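Local coordinates for citrate lyase, subunit 1 (Methanosaeta concilii, PDB 6HXI), which probably makes acetyl-CoA and oxaloacetate from citrate, coenzyme A and ATP, as one subunit of an ATP citrate lyase assembly, at residues C[18-23]-C[185-189]; C[285-290]-C[409-413]. All coordinates share one frame. Residues are numbered along the deposited sequence.

In the fold
From the N terminus, helix 8-18 ends in a short 3-10 turn, 19-21, within residues 18-23, and helix 173-192 comes back to meet it in interaction 1, closing a loop of 161 residues inside the ATP-grasp region. Interaction 2 opens only after that loop has closed. It joins helix 280-292 to residues 409-413, which lead into the C-terminal helix 412-417, across 118 residues of the citrate-binding region. The two loops therefore follow in series and neither nest nor cross. The centres of the two contacts lie about 47 Å apart, on opposite sides of the chain's centre, so each ties together its own part of the fold, the second beside the chain named succinyl-CoA ligase subunit alpha.

Interaction 1. Residues C[18-23]-C[185-189]; sequences YLPEYL and ALWRF
Tyr22, Ala185 and Phe189 carry this contact, with Leu19 close behind. Residues 18-23 leave the end of helix 8-18 through a short 3-10 turn over 19-21; Leu19 O accepts Tyr22 N (i+3) and also Leu23 N (i+4), each at 3.1 Å. Residues 185-189 are regular alpha-helix, with Phe189 N to Ala185 O at 2.9 Å. The segments run in opposite senses: the CA atoms of Tyr22 and Ala185 lie 5.1 Å apart and those of Leu19 and Phe189 6.2 Å.

Tyr22, chi1 m, lays its ring along the helix. Arg188 CB sits over one face in a CH-pi contact, 3.9 Å from the ring centroid and 20° off the normal, while Tyr22 CE2 reaches Phe189 CA at 3.7 Å. The Tyr22 hydroxyl is hydrogen-bonded to Arg230. Ala185 is small enough to let the turn come close, its CB lying 3.8 Å from both Tyr22 CB and Leu23 CB. Within the ATP-grasp region, the contact joins the exit of helix 8-18 to helix 173-192, whose Leu186 rests on strand 118-125 of the antiparallel sheet.

Leu19, chi1 t and chi2 p, brings CD1 to 3.6 Å from Ala185 O and 3.8 Å from Phe189 CB. The Phe189 side chain, chi1 t, meets Tyr18 CB at its ring edge, with CE1 4.1 Å away, and also packs on Leu14 and Leu15. A bridging water donates to Tyr22 O at 2.7 Å and accepts from Arg188 NE at 3.2 Å; Arg188 NH1 forms a salt bridge with Asp160 OD1.

Interaction 2. Residues C[285-290]-C[409-413]; sequences IYADTI and MTRIV
Val413 and the Tyr286 ring form the apolar centre of this buried packing between helix 280-292 and residues 409-413, which lead into the C-terminal helix, in the citrate-binding region, of the succinyl-CoA synthetase clan. Val413, chi1 t, points its CB at the helix: CG2 lies 3.7 Å from Tyr286 CD2, and CG1 lies 3.7 Å from Ile290 CG1 and 3.8 Å from Thr289 CG2. Residues 285-290 are alpha-helical; 409-413 turn, with Val413 N bonded to Thr410 O at 3.3 Å. Both segments advance in the same sense, with CA atoms 6.2 Å apart for Tyr286 and Thr410 and 6.7 Å for Ile290 and Val413.

Tyr286, chi1 m, extends between Met409 and Ile412, whose CG1 meets the ring edge 3.9 Å from CE2. Met409, rotamer ttp, makes an oblique Met-aromatic contact, SD 5.4 Å from the Tyr286 centroid, and puts CE 3.7 Å from Ile285 CG2. Its side chain is about 8 Å from bound citrate and, like Ile285, packs on Met181 of the neighbouring succinyl-CoA ligase alpha-subunit chain. The Tyr286 hydroxyl is hydrogen-bonded to Gly340 N. At the polar edge Thr410 OG1 donates to Thr289 OG1 at 3.0 Å, which donates to Ile285 O at 2.9 Å.

Interaction 1. Residues C[18-23]-C[185-189]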
loop_
_atom_site.group_PDB
_atom_site.type_symbol
_atom_site.label_atom_id
_atom_site.label_comp_id
_atom_site.label_asym_id
_atom_site.label_seq_id
_atom_site.Cartn_x
_atom_site.Cartn_y
_atom_site.Cartn_z
ATOM N N TYR C 18 10.383 52.547 -35.787
ATOM C CA TYR C 18 10.837 51.327 -36.456
ATOM C C TYR C 18 11.432 51.507 -37.883
ATOM O O TYR C 18 12.227 50.652 -38.286
ATOM C CB TYR C 18 9.716 50.261 -36.413
ATOM C CG TYR C 18 9.351 49.950 -34.980
ATOM C CD1 TYR C 18 10.233 49.256 -34.152
ATOM C CD2 TYR C 18 8.205 50.485 -34.401
ATOM C CE1 TYR C 18 9.951 49.048 -32.803
ATOM C CE2 TYR C 18 7.921 50.296 -33.049
ATOM C CZ TYR C 18 8.796 49.573 -32.253
ATOM O OH TYR C 18 8.539 49.366 -30.915
ATOM N N LEU C 19 11.167 52.619 -38.592
ATOM C CA LEU C 19 11.797 52.793 -39.912
ATOM C C LEU C 19 13.355 52.951 -39.850
ATOM O O LEU C 19 14.013 52.374 -40.723
ATOM C CB LEU C 19 11.164 53.892 -40.760
ATOM C CG LEU C 19 11.502 53.820 -42.266
ATOM C CD1 LEU C 19 10.644 52.771 -42.985
ATOM C CD2 LEU C 19 11.341 55.179 -42.924
ATOM N N PRO C 20 13.977 53.614 -38.827
ATOM C CA PRO C 20 15.456 53.685 -38.785
ATOM C C PRO C 20 16.198 52.345 -38.596
ATOM O O PRO C 20 17.423 52.354 -38.492
ATOM C CB PRO C 20 15.734 54.644 -37.618
ATOM C CG PRO C 20 14.467 55.354 -37.371
ATOM C CD PRO C 20 13.394 54.390 -37.715
ATOM N N GLU C 21 15.468 51.210 -38.571
ATOM C CA GLU C 21 15.985 49.841 -38.429
ATOM C C GLU C 21 16.216 49.186 -39.795
ATOM O O GLU C 21 16.956 48.210 -39.893
ATOM C CB GLU C 21 15.007 48.977 -37.609
ATOM C CG GLU C 21 15.096 49.212 -36.109
ATOM C CD GLU C 21 14.124 48.432 -35.243
ATOM O OE1 GLU C 21 13.781 47.279 -35.596
ATOM O OE2 GLU C 21 13.740 48.965 -34.177
ATOM N N TYR C 22 15.570 49.725 -40.838
ATOM C CA TYR C 22 15.632 49.281 -42.235
ATOM C C TYR C 22 16.417 50.299 -43.087
ATOM O O TYR C 22 17.111 49.931 -44.039
ATOM C CB TYR C 22 14.192 49.123 -42.792
ATOM C CG TYR C 22 13.289 48.239 -41.954
ATOM C CD1 TYR C 22 13.516 46.870 -41.856
ATOM C CD2 TYR C 22 12.218 48.773 -41.248
ATOM C CE1 TYR C 22 12.686 46.050 -41.090
ATOM C CE2 TYR C 22 11.374 47.963 -40.484
ATOM C CZ TYR C 22 11.613 46.600 -40.406
ATOM O OH TYR C 22 10.801 45.791 -39.639
ATOM N N LEU C 23 16.290 51.580 -42.720
ATOM C CA LEU C 23 16.882 52.748 -43.364
ATOM C C LEU C 23 17.793 53.476 -42.354
ATOM O O LEU C 23 17.900 53.043 -41.202
ATOM C CB LEU C 23 15.688 53.652 -43.751
ATOM C CG LEU C 23 15.855 54.711 -44.826
ATOM C CD1 LEU C 23 16.295 54.100 -46.156
ATOM C CD2 LEU C 23 14.559 55.483 -45.006
ATOM N N ALA C 185 12.538 50.302 -47.604
ATOM C CA ALA C 185 12.462 50.292 -46.141
ATOM C C ALA C 185 11.001 50.356 -45.688
ATOM O O ALA C 185 10.616 49.650 -44.753
ATOM C CB ALA C 185 13.230 51.478 -45.579
ATOM N N LEU C 186 10.188 51.187 -46.376
ATOM C CA LEU C 186 8.763 51.366 -46.090
ATOM C C LEU C 186 7.993 50.071 -46.290
ATOM O O LEU C 186 7.113 49.776 -45.483
ATOM C CB LEU C 186 8.152 52.503 -46.915
ATOM C CG LEU C 186 6.802 53.035 -46.418
ATOM C CD1 LEU C 186 6.985 53.941 -45.221
ATOM C CD2 LEU C 186 6.081 53.779 -47.523
ATOM N N TRP C 187 8.354 49.281 -47.333
ATOM C CA TRP C 187 7.760 47.962 -47.585
ATOM C C TRP C 187 8.100 46.997 -46.439
ATOM O O TRP C 187 7.232 46.249 -46.000
ATOM C CB TRP C 187 8.212 47.358 -48.925
ATOM C CG TRP C 187 7.601 46.005 -49.144
ATOM C CD1 TRP C 187 6.316 45.738 -49.519
ATOM C CD2 TRP C 187 8.200 44.743 -48.839
ATOM N NE1 TRP C 187 6.093 44.381 -49.515
ATOM C CE2 TRP C 187 7.225 43.747 -49.075
ATOM C CE3 TRP C 187 9.461 44.357 -48.349
ATOM C CZ2 TRP C 187 7.492 42.383 -48.906
ATOM C CZ3 TRP C 187 9.732 43.007 -48.195
ATOM C CH2 TRP C 187 8.753 42.035 -48.466
ATOM N N ARG C 188 9.362 47.014 -45.970
ATOM C CA ARG C 188 9.832 46.156 -44.880
ATOM C C ARG C 188 9.083 46.523 -43.605
ATOM O O ARG C 188 8.617 45.643 -42.887
ATOM C CB ARG C 188 11.356 46.297 -44.707
ATOM C CG ARG C 188 12.159 45.830 -45.912
ATOM C CD ARG C 188 13.616 45.622 -45.531
ATOM N NE ARG C 188 14.514 45.671 -46.688
ATOM C CZ ARG C 188 14.804 44.634 -47.473
ATOM N NH1 ARG C 188 14.235 43.450 -47.265
ATOM N NH2 ARG C 188 15.638 44.781 -48.492
ATOM N N PHE C 189 8.898 47.825 -43.383
ATOM C CA PHE C 189 8.141 48.380 -42.278
ATOM C C PHE C 189 6.668 47.938 -42.372
ATOM O O PHE C 189 6.097 47.516 -41.379
ATOM C CB PHE C 189 8.289 49.913 -42.283
ATOM C CG PHE C 189 7.396 50.687 -41.343
ATOM C CD1 PHE C 189 7.655 50.712 -39.977
ATOM C CD2 PHE C 189 6.318 51.425 -41.830
ATOM C CE1 PHE C 189 6.833 51.430 -39.106
ATOM C CE2 PHE C 189 5.495 52.144 -40.958
ATOM C CZ PHE C 189 5.759 52.141 -39.597
HETATM O O HOH W 1 15.794 48.523 -45.983
#

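Interaction 2. Residues C[285-290]-C[409-413]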
loop_
_atom_site.group_PDB
_atom_site.type_symbol
_atom_site.label_atom_id
_atom_site.label_comp_id
_atom_site.label_asym_id
_atom_site.label_seq_id
_atom_site.Cartn_x
_atom_site.Cartn_y
_atom_site.Cartn_z
ATOM N N ILE C 285 -27.271 38.718 -43.622
ATOM C CA ILE C 285 -28.538 38.397 -44.299
ATOM C C ILE C 285 -29.742 38.899 -43.497
ATOM O O ILE C 285 -30.671 39.439 -44.102
ATOM C CB ILE C 285 -28.657 36.899 -44.705
ATOM C CG1 ILE C 285 -27.527 36.525 -45.687
ATOM C CG2 ILE C 285 -30.056 36.588 -45.315
ATOM C CD1 ILE C 285 -27.302 35.061 -45.896
ATOM N N TYR C 286 -29.714 38.754 -42.152
ATOM C CA TYR C 286 -30.800 39.260 -41.297
ATOM C C TYR C 286 -30.875 40.773 -41.369
ATOM O O TYR C 286 -31.970 41.305 -41.445
ATOM C CB TYR C 286 -30.652 38.795 -39.848
ATOM C CG TYR C 286 -31.205 37.417 -39.571
ATOM C CD1 TYR C 286 -30.451 36.280 -39.829
ATOM C CD2 TYR C 286 -32.451 37.251 -38.972
ATOM C CE1 TYR C 286 -30.925 35.009 -39.515
ATOM C CE2 TYR C 286 -32.936 35.982 -38.653
ATOM C CZ TYR C 286 -32.164 34.864 -38.923
ATOM O OH TYR C 286 -32.608 33.604 -38.605
ATOM N N ALA C 287 -29.716 41.460 -41.406
ATOM C CA ALA C 287 -29.623 42.917 -41.554
ATOM C C ALA C 287 -30.159 43.346 -42.938
ATOM O O ALA C 287 -30.889 44.326 -43.020
ATOM C CB ALA C 287 -28.181 43.376 -41.378
ATOM N N ASP C 288 -29.834 42.574 -44.011
ATOM C CA ASP C 288 -30.310 42.819 -45.378
ATOM C C ASP C 288 -31.836 42.803 -45.414
ATOM O O ASP C 288 -32.431 43.714 -45.985
ATOM C CB ASP C 288 -29.747 41.788 -46.384
ATOM C CG ASP C 288 -28.239 41.859 -46.667
ATOM O OD1 ASP C 288 -27.565 42.753 -46.106
ATOM O OD2 ASP C 288 -27.731 40.999 -47.437
ATOM N N THR C 289 -32.459 41.786 -44.772
ATOM C CA THR C 289 -33.920 41.610 -44.713
ATOM C C THR C 289 -34.590 42.749 -43.948
ATOM O O THR C 289 -35.603 43.249 -44.415
ATOM C CB THR C 289 -34.285 40.212 -44.171
ATOM O OG1 THR C 289 -33.501 39.233 -44.850
ATOM C CG2 THR C 289 -35.751 39.877 -44.349
ATOM N N ILE C 290 -34.025 43.171 -42.795
ATOM C CA ILE C 290 -34.575 44.286 -41.996
ATOM C C ILE C 290 -34.569 45.588 -42.829
ATOM O O ILE C 290 -35.582 46.273 -42.847
ATOM C CB ILE C 290 -33.881 44.440 -40.604
ATOM C CG1 ILE C 290 -33.961 43.134 -39.773
ATOM C CG2 ILE C 290 -34.475 45.621 -39.816
ATOM C CD1 ILE C 290 -32.867 42.974 -38.661
ATOM N N MET C 409 -34.898 30.559 -42.791
ATOM C CA MET C 409 -33.965 31.314 -41.930
ATOM C C MET C 409 -34.435 32.718 -41.518
ATOM O O MET C 409 -34.512 33.017 -40.324
ATOM C CB MET C 409 -32.557 31.392 -42.540
ATOM C CG MET C 409 -31.511 31.888 -41.553
ATOM S SD MET C 409 -29.872 32.071 -42.271
ATOM C CE MET C 409 -30.021 33.646 -43.066
ATOM N N THR C 410 -34.784 33.547 -42.495
ATOM C CA THR C 410 -35.130 34.940 -42.248
ATOM C C THR C 410 -36.650 35.205 -42.111
ATOM O O THR C 410 -37.054 36.375 -42.120
ATOM C CB THR C 410 -34.448 35.808 -43.319
ATOM O OG1 THR C 410 -34.596 37.177 -42.966
ATOM C CG2 THR C 410 -34.967 35.549 -44.730
ATOM N N ARG C 411 -37.468 34.141 -41.920
ATOM C CA ARG C 411 -38.919 34.269 -41.787
ATOM C C ARG C 411 -39.357 34.969 -40.485
ATOM O O ARG C 411 -40.448 35.543 -40.449
ATOM C CB ARG C 411 -39.617 32.914 -41.960
ATOM C CG ARG C 411 -40.975 33.000 -42.661
ATOM C CD ARG C 411 -41.762 31.701 -42.552
ATOM N NE ARG C 411 -41.181 30.609 -43.348
ATOM C CZ ARG C 411 -41.486 29.320 -43.200
ATOM N NH1 ARG C 411 -42.363 28.940 -42.278
ATOM N NH2 ARG C 411 -40.912 28.404 -43.969
ATOM N N ILE C 412 -38.502 34.948 -39.430
ATOM C CA ILE C 412 -38.812 35.604 -38.147
ATOM C C ILE C 412 -38.739 37.142 -38.254
ATOM O O ILE C 412 -39.284 37.834 -37.393
ATOM C CB ILE C 412 -38.004 35.060 -36.936
ATOM C CG1 ILE C 412 -36.462 35.144 -37.154
ATOM C CG2 ILE C 412 -38.464 33.641 -36.564
ATOM C CD1 ILE C 412 -35.668 35.432 -35.879
ATOM N N VAL C 413 -38.080 37.668 -39.310
ATOM C CA VAL C 413 -37.964 39.111 -39.545
ATOM C C VAL C 413 -39.339 39.704 -39.941
ATOM O O VAL C 413 -39.824 40.545 -39.179
ATOM C CB VAL C 413 -36.810 39.504 -40.511
ATOM C CG1 VAL C 413 -36.829 40.997 -40.832
ATOM C CG2 VAL C 413 -35.464 39.102 -39.928
#